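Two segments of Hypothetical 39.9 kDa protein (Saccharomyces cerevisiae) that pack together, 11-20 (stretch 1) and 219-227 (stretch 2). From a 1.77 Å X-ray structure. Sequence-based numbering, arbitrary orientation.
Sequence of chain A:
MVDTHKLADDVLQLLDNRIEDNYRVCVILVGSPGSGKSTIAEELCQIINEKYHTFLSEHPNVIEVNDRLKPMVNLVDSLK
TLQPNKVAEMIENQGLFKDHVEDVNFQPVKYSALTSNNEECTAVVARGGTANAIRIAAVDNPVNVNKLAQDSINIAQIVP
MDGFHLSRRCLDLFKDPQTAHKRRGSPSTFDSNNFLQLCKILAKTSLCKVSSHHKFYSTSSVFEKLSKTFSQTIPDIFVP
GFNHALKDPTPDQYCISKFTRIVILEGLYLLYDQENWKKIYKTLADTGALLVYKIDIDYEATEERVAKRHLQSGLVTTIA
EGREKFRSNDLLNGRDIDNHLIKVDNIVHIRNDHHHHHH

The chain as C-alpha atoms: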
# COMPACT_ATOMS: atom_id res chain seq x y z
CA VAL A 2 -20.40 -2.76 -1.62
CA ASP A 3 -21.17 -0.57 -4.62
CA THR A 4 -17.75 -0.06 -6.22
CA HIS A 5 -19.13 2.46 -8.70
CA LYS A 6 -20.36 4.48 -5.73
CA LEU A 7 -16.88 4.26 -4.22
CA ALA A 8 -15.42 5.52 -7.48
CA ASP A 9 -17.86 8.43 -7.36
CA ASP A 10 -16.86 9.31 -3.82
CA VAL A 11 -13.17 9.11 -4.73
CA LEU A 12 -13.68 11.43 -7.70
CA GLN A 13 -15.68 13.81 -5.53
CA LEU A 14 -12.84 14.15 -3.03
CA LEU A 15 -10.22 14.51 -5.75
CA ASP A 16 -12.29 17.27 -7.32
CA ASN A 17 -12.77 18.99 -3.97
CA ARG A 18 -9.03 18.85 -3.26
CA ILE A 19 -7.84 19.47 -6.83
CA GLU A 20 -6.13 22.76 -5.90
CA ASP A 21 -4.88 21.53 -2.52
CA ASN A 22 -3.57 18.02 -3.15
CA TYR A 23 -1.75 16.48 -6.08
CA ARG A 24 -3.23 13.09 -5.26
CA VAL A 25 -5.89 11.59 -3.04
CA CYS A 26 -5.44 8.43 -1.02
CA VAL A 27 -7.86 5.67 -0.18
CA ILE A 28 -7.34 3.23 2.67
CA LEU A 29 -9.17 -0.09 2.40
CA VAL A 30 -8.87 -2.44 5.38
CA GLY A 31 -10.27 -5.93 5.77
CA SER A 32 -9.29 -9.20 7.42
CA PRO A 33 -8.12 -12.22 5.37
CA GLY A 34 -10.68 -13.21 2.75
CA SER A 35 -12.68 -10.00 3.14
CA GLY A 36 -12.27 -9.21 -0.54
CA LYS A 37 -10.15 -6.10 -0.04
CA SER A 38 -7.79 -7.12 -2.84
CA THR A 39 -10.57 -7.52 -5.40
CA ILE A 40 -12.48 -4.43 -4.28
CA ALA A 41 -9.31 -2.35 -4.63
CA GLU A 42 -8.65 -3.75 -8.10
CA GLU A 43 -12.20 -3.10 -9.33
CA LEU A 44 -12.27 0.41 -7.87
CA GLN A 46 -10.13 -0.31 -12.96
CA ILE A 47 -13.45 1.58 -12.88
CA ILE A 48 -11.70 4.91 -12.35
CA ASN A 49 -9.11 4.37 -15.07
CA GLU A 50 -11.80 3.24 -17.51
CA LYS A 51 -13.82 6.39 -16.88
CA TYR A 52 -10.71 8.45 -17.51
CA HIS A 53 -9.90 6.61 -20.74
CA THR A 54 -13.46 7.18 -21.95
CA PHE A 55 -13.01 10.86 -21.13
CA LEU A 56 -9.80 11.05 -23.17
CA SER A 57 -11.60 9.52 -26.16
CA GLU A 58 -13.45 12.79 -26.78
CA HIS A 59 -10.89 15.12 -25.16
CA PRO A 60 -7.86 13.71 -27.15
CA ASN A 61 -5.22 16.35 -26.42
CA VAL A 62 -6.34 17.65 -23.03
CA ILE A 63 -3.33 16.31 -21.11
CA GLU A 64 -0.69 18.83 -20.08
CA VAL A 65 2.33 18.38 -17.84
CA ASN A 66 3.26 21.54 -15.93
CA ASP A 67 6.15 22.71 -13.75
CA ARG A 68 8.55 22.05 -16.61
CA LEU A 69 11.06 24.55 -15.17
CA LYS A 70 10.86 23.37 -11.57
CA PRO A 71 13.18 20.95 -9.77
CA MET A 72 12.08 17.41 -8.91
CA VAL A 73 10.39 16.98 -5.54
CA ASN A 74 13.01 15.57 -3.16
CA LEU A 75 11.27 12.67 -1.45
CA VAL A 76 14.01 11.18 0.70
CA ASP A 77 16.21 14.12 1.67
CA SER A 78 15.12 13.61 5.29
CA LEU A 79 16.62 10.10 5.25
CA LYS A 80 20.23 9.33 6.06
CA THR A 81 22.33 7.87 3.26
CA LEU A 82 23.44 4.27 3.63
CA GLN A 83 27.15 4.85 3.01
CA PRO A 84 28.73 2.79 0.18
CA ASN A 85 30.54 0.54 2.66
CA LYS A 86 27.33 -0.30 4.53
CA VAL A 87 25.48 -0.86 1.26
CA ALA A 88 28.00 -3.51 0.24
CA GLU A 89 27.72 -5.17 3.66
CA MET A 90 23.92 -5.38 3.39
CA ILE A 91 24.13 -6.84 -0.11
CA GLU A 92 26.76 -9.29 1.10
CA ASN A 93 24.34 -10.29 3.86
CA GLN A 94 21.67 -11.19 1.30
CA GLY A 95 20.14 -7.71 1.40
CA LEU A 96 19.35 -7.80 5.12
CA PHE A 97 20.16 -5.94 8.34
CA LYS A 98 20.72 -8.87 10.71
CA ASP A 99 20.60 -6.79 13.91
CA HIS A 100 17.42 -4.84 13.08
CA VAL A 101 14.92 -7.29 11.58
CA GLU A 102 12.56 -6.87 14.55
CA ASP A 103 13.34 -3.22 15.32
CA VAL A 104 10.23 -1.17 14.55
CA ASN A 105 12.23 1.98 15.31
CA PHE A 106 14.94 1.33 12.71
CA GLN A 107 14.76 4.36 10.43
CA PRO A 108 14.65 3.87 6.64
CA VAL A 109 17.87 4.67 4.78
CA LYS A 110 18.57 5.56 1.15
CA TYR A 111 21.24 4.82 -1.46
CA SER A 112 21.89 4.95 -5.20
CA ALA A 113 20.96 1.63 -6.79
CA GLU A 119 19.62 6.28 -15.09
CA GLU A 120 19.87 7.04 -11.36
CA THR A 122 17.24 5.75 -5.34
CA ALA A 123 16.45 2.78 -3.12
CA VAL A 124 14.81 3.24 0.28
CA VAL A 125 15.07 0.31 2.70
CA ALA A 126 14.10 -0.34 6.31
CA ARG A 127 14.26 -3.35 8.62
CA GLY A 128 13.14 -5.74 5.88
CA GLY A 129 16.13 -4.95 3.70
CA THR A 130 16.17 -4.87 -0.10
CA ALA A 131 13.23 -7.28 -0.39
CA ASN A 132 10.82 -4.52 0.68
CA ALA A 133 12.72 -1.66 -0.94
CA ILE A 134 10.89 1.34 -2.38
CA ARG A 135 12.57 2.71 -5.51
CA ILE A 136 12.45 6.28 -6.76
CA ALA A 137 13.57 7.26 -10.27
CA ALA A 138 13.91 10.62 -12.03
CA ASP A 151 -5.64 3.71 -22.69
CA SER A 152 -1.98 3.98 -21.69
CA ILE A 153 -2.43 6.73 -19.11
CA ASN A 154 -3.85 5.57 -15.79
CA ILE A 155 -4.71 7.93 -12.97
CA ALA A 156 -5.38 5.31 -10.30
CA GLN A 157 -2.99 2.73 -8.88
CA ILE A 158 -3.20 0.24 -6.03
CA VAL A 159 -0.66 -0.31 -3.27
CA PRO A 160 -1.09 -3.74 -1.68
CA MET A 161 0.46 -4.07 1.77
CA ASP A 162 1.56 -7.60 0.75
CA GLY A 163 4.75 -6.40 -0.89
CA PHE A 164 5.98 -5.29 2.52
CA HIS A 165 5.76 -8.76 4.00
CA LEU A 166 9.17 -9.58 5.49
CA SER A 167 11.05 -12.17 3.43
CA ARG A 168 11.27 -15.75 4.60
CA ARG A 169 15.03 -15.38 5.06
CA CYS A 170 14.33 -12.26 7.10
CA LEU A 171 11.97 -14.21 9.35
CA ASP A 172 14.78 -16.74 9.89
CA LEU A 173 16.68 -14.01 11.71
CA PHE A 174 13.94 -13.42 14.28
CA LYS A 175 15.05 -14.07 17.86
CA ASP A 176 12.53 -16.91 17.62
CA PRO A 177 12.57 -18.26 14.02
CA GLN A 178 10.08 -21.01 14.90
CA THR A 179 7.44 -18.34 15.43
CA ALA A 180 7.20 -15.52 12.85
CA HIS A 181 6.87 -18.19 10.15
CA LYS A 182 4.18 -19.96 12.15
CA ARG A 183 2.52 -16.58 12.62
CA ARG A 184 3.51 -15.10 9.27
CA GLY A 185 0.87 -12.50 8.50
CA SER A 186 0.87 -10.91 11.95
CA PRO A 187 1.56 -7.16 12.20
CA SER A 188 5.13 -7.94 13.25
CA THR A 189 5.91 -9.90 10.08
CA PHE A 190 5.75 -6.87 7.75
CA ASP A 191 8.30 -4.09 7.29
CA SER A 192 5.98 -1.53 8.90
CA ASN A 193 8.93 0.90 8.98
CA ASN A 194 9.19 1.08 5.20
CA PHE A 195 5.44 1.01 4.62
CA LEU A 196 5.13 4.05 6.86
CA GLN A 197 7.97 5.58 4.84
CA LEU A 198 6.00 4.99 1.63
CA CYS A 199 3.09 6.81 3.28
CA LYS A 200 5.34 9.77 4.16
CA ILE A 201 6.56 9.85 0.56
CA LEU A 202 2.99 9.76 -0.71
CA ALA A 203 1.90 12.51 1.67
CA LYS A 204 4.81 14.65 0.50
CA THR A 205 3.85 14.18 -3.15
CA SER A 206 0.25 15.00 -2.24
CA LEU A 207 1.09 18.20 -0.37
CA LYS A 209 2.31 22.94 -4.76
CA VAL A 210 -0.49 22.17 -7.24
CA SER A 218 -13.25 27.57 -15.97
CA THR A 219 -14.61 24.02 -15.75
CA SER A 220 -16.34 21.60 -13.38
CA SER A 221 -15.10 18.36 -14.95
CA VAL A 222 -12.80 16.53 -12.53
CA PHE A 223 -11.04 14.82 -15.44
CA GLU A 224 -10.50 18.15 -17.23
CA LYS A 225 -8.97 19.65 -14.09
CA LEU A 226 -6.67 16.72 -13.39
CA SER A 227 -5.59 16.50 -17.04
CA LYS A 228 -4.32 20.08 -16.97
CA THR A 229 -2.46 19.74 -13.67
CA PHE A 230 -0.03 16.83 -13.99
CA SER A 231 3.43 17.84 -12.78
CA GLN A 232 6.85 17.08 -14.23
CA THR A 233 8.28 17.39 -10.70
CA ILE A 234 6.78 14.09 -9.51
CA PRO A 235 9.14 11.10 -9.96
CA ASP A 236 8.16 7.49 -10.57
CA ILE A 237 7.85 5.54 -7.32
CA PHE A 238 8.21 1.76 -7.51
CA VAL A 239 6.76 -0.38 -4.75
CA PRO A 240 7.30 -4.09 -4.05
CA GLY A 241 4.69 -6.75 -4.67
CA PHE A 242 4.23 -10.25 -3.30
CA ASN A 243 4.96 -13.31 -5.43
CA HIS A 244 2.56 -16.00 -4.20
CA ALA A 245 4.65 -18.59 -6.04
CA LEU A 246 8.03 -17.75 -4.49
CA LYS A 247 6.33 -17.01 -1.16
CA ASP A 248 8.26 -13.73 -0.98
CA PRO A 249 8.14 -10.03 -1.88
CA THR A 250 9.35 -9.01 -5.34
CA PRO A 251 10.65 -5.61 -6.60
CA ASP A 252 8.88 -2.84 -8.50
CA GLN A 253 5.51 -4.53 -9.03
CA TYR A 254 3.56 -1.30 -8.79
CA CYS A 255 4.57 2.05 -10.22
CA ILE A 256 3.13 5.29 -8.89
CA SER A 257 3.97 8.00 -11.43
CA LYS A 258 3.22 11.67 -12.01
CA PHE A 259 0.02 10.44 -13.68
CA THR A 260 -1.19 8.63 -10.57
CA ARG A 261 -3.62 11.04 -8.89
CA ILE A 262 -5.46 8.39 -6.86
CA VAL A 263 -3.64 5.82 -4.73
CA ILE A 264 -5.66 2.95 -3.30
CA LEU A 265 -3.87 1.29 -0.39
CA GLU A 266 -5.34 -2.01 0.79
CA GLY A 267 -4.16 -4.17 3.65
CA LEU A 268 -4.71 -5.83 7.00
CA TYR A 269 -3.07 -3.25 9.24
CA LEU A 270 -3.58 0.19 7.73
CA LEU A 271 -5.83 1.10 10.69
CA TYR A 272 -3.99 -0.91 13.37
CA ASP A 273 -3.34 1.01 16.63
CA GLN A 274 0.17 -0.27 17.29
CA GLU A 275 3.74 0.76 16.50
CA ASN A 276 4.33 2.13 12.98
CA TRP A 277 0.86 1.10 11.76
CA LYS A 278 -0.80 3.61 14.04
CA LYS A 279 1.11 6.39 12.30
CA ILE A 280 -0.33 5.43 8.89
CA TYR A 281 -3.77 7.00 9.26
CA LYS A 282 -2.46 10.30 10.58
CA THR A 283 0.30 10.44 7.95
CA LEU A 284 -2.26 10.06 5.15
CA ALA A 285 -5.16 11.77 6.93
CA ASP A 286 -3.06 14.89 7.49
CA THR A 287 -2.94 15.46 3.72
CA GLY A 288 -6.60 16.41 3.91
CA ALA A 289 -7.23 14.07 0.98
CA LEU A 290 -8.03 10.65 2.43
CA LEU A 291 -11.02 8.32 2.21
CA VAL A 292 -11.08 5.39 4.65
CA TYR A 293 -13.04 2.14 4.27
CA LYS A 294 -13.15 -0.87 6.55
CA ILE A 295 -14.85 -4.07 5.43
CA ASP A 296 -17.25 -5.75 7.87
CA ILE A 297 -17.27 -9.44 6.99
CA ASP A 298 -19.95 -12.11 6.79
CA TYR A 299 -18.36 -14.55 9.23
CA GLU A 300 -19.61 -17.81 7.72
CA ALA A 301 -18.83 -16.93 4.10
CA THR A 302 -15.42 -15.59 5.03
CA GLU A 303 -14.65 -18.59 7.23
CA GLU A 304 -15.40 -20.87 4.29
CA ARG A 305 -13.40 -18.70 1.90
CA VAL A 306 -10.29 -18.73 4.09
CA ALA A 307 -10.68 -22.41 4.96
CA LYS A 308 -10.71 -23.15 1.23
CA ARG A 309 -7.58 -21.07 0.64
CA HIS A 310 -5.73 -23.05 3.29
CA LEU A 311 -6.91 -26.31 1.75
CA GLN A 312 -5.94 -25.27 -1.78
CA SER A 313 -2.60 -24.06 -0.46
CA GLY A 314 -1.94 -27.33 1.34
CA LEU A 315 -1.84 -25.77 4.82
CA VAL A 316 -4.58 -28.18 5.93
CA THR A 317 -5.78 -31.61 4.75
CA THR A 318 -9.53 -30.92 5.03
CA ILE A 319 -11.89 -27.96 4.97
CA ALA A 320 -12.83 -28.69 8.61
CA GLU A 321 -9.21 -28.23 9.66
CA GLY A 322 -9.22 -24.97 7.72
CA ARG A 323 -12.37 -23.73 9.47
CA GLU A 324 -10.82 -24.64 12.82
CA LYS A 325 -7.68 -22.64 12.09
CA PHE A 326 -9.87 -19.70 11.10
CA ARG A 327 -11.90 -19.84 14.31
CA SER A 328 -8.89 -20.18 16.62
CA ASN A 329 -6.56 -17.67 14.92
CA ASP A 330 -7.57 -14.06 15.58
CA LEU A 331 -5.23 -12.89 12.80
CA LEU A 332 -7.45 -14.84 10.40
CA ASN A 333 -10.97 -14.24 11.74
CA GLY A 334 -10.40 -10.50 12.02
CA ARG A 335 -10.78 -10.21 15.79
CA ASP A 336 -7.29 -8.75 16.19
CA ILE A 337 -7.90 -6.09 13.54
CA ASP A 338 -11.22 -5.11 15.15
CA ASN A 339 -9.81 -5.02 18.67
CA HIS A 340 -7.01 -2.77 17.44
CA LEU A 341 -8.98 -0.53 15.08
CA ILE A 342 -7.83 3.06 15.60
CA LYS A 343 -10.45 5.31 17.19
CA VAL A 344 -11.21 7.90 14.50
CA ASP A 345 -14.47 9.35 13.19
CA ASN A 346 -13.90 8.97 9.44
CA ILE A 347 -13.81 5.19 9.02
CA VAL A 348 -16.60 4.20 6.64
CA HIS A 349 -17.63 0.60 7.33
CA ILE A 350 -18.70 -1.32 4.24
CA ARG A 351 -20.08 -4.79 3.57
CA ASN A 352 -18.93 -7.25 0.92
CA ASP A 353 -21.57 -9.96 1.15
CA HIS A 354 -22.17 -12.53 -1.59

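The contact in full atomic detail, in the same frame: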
# COMPACT_ATOMS: atom_id res chain seq x y z
N VAL A 11 -14.59 8.82 -4.55
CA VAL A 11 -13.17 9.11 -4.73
C VAL A 11 -13.01 10.31 -5.66
O VAL A 11 -12.25 11.23 -5.38
CB VAL A 11 -12.42 7.90 -5.33
CG1 VAL A 11 -10.99 8.29 -5.70
CG2 VAL A 11 -12.41 6.76 -4.34
N LEU A 12 -13.76 10.32 -6.76
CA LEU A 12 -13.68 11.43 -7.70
C LEU A 12 -14.19 12.72 -7.08
O LEU A 12 -13.72 13.81 -7.41
CB LEU A 12 -14.47 11.12 -8.97
CG LEU A 12 -13.93 9.95 -9.81
CD1 LEU A 12 -14.78 9.77 -11.05
CD2 LEU A 12 -12.49 10.23 -10.19
N GLN A 13 -15.15 12.61 -6.17
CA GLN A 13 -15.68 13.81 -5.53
C GLN A 13 -14.62 14.45 -4.64
O GLN A 13 -14.48 15.68 -4.62
CB GLN A 13 -16.91 13.46 -4.70
CG GLN A 13 -17.51 14.66 -3.98
CD GLN A 13 -18.88 14.36 -3.43
OE1 GLN A 13 -19.05 13.47 -2.59
NE2 GLN A 13 -19.88 15.10 -3.90
N LEU A 14 -13.88 13.63 -3.91
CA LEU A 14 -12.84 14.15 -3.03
C LEU A 14 -11.69 14.72 -3.86
O LEU A 14 -11.18 15.80 -3.55
CB LEU A 14 -12.32 13.07 -2.09
CG LEU A 14 -11.24 13.55 -1.11
CD1 LEU A 14 -11.74 14.77 -0.34
CD2 LEU A 14 -10.88 12.44 -0.14
N LEU A 15 -11.30 14.02 -4.91
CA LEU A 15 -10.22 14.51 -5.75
C LEU A 15 -10.60 15.87 -6.31
O LEU A 15 -9.80 16.80 -6.31
CB LEU A 15 -9.93 13.54 -6.90
CG LEU A 15 -8.84 13.98 -7.89
CD1 LEU A 15 -7.53 14.21 -7.15
CD2 LEU A 15 -8.65 12.91 -8.96
N ASP A 16 -11.84 16.00 -6.77
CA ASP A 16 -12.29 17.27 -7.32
C ASP A 16 -12.29 18.37 -6.26
O ASP A 16 -11.90 19.50 -6.53
CB ASP A 16 -13.70 17.13 -7.90
CG ASP A 16 -14.13 18.38 -8.64
OD1 ASP A 16 -13.55 18.65 -9.71
OD2 ASP A 16 -15.03 19.08 -8.16
N ASN A 17 -12.74 18.03 -5.06
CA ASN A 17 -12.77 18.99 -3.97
C ASN A 17 -11.38 19.44 -3.52
O ASN A 17 -11.20 20.57 -3.07
CB ASN A 17 -13.52 18.39 -2.77
CG ASN A 17 -15.00 18.69 -2.80
OD1 ASN A 17 -15.80 17.99 -2.18
ND2 ASN A 17 -15.37 19.75 -3.52
N ARG A 18 -10.40 18.56 -3.68
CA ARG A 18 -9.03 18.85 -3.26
C ARG A 18 -8.07 19.11 -4.42
O ARG A 18 -6.86 19.18 -4.23
CB ARG A 18 -8.50 17.68 -2.42
CG ARG A 18 -9.39 17.32 -1.24
CD ARG A 18 -9.39 18.42 -0.20
NE ARG A 18 -8.05 18.63 0.34
CZ ARG A 18 -7.75 19.51 1.30
NH1 ARG A 18 -8.71 20.27 1.83
NH2 ARG A 18 -6.51 19.61 1.73
N ILE A 19 -8.62 19.26 -5.62
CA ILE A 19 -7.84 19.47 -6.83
C ILE A 19 -6.78 20.58 -6.76
O ILE A 19 -5.71 20.46 -7.36
CB ILE A 19 -8.78 19.76 -8.03
CG1 ILE A 19 -8.04 19.49 -9.34
CG2 ILE A 19 -9.28 21.20 -7.97
CD1 ILE A 19 -7.69 18.02 -9.55
N GLU A 20 -7.07 21.65 -6.03
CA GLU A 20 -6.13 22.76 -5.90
C GLU A 20 -5.28 22.66 -4.64
O GLU A 20 -4.34 23.43 -4.47
CB GLU A 20 -6.89 24.09 -5.89
CG GLU A 20 -7.52 24.47 -7.23
CD GLU A 20 -8.39 25.71 -7.15
OE1 GLU A 20 -7.89 26.77 -6.71
OE2 GLU A 20 -9.57 25.63 -7.53
N THR A 219 -14.08 25.35 -15.46
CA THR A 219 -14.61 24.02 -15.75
C THR A 219 -15.01 23.33 -14.45
O THR A 219 -14.54 23.70 -13.38
CB THR A 219 -13.57 23.13 -16.46
OG1 THR A 219 -14.15 21.86 -16.78
CG2 THR A 219 -12.36 22.91 -15.56
N SER A 220 -15.89 22.34 -14.56
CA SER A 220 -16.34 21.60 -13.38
C SER A 220 -16.01 20.12 -13.54
O SER A 220 -16.25 19.33 -12.63
CB SER A 220 -17.85 21.77 -13.19
OG SER A 220 -18.56 21.28 -14.31
N SER A 221 -15.47 19.75 -14.69
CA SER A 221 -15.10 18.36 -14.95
C SER A 221 -13.85 17.98 -14.16
O SER A 221 -12.80 18.61 -14.31
CB SER A 221 -14.83 18.17 -16.44
OG SER A 221 -14.23 16.91 -16.68
N VAL A 222 -13.96 16.96 -13.32
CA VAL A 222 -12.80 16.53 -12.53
C VAL A 222 -11.69 16.02 -13.45
O VAL A 222 -10.51 16.26 -13.20
CB VAL A 222 -13.19 15.43 -11.50
CG1 VAL A 222 -13.64 14.16 -12.21
CG2 VAL A 222 -12.00 15.15 -10.58
N PHE A 223 -12.06 15.33 -14.53
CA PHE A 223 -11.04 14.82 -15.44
C PHE A 223 -10.34 15.94 -16.21
O PHE A 223 -9.15 15.84 -16.51
CB PHE A 223 -11.65 13.80 -16.40
CG PHE A 223 -12.12 12.54 -15.73
CD1 PHE A 223 -11.41 12.01 -14.65
CD2 PHE A 223 -13.25 11.87 -16.18
CE1 PHE A 223 -11.81 10.83 -14.04
CE2 PHE A 223 -13.67 10.68 -15.58
CZ PHE A 223 -12.94 10.16 -14.50
N GLU A 224 -11.08 17.01 -16.53
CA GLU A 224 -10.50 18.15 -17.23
C GLU A 224 -9.47 18.81 -16.32
O GLU A 224 -8.34 19.10 -16.72
CB GLU A 224 -11.60 19.16 -17.57
CG GLU A 224 -11.11 20.39 -18.33
CD GLU A 224 -10.96 20.13 -19.81
OE1 GLU A 224 -11.92 19.64 -20.43
OE2 GLU A 224 -9.87 20.42 -20.36
N LYS A 225 -9.86 19.02 -15.06
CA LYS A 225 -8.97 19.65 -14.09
C LYS A 225 -7.70 18.84 -13.84
O LYS A 225 -6.60 19.39 -13.83
CB LYS A 225 -9.70 19.83 -12.76
CG LYS A 225 -10.93 20.71 -12.83
CD LYS A 225 -11.62 20.74 -11.49
CE LYS A 225 -12.93 21.48 -11.55
NZ LYS A 225 -13.64 21.40 -10.24
N LEU A 226 -7.84 17.54 -13.64
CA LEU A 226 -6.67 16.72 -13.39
C LEU A 226 -5.75 16.65 -14.61
O LEU A 226 -4.52 16.68 -14.48
CB LEU A 226 -7.09 15.31 -12.95
CG LEU A 226 -7.68 14.32 -13.95
CD1 LEU A 226 -6.56 13.68 -14.77
CD2 LEU A 226 -8.44 13.24 -13.18
N SER A 227 -6.35 16.59 -15.79
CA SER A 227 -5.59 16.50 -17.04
C SER A 227 -4.68 17.70 -17.28
O SER A 227 -3.63 17.56 -17.88
CB SER A 227 -6.54 16.35 -18.23
OG SER A 227 -7.22 15.11 -18.19
O HOH W 1 -17.01 19.79 -9.83

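The two helices, 11-17 and 222-227, cross at 50° with axes 9.9 Å apart at closest approach, and the contact covers 399 Å² summed over both sides; the backbones come nearest at Asp16 and Val222, whose CA atoms are 5.3 Å apart. Val222 is the principal bump. It has the largest covered area, 73 Å², and its CB points toward the first stretch. Its CG2 enters a hollow between successive turns of helix 11-17, lying 3.8 Å from Leu12 O and 4.3 Å from Leu15 CG, while Asp16 OD1 reaches to 3.6 Å from Val222 CA.

Ile19, just beyond the helix, answers in the opposite sense: its CG1 rests 3.8 Å from Lys225 CB and its CD1 4.1 Å from Leu226 N, so the side chain lies against backbone as well as aliphatic carbon. Leu15 CD2 meets Leu226 CD2 at 4.2 Å. Near Val222, the Phe223 CA-to-CB bond points away, yet the ring returns, bringing CZ to 3.9 Å from Leu12 CD1 in an oblique approach.

One direct polar link joins the stretches. The extended Lys225 side chain (m, then t throughout) carries NZ to 2.8 Å from Asp16 OD1, a hydrogen-bonded salt bridge. The water oxygen lies 2.7 Å from Asp16 OD2 and 2.9 Å from Ser220 O and donates to both, bridging the carboxylate to the backbone.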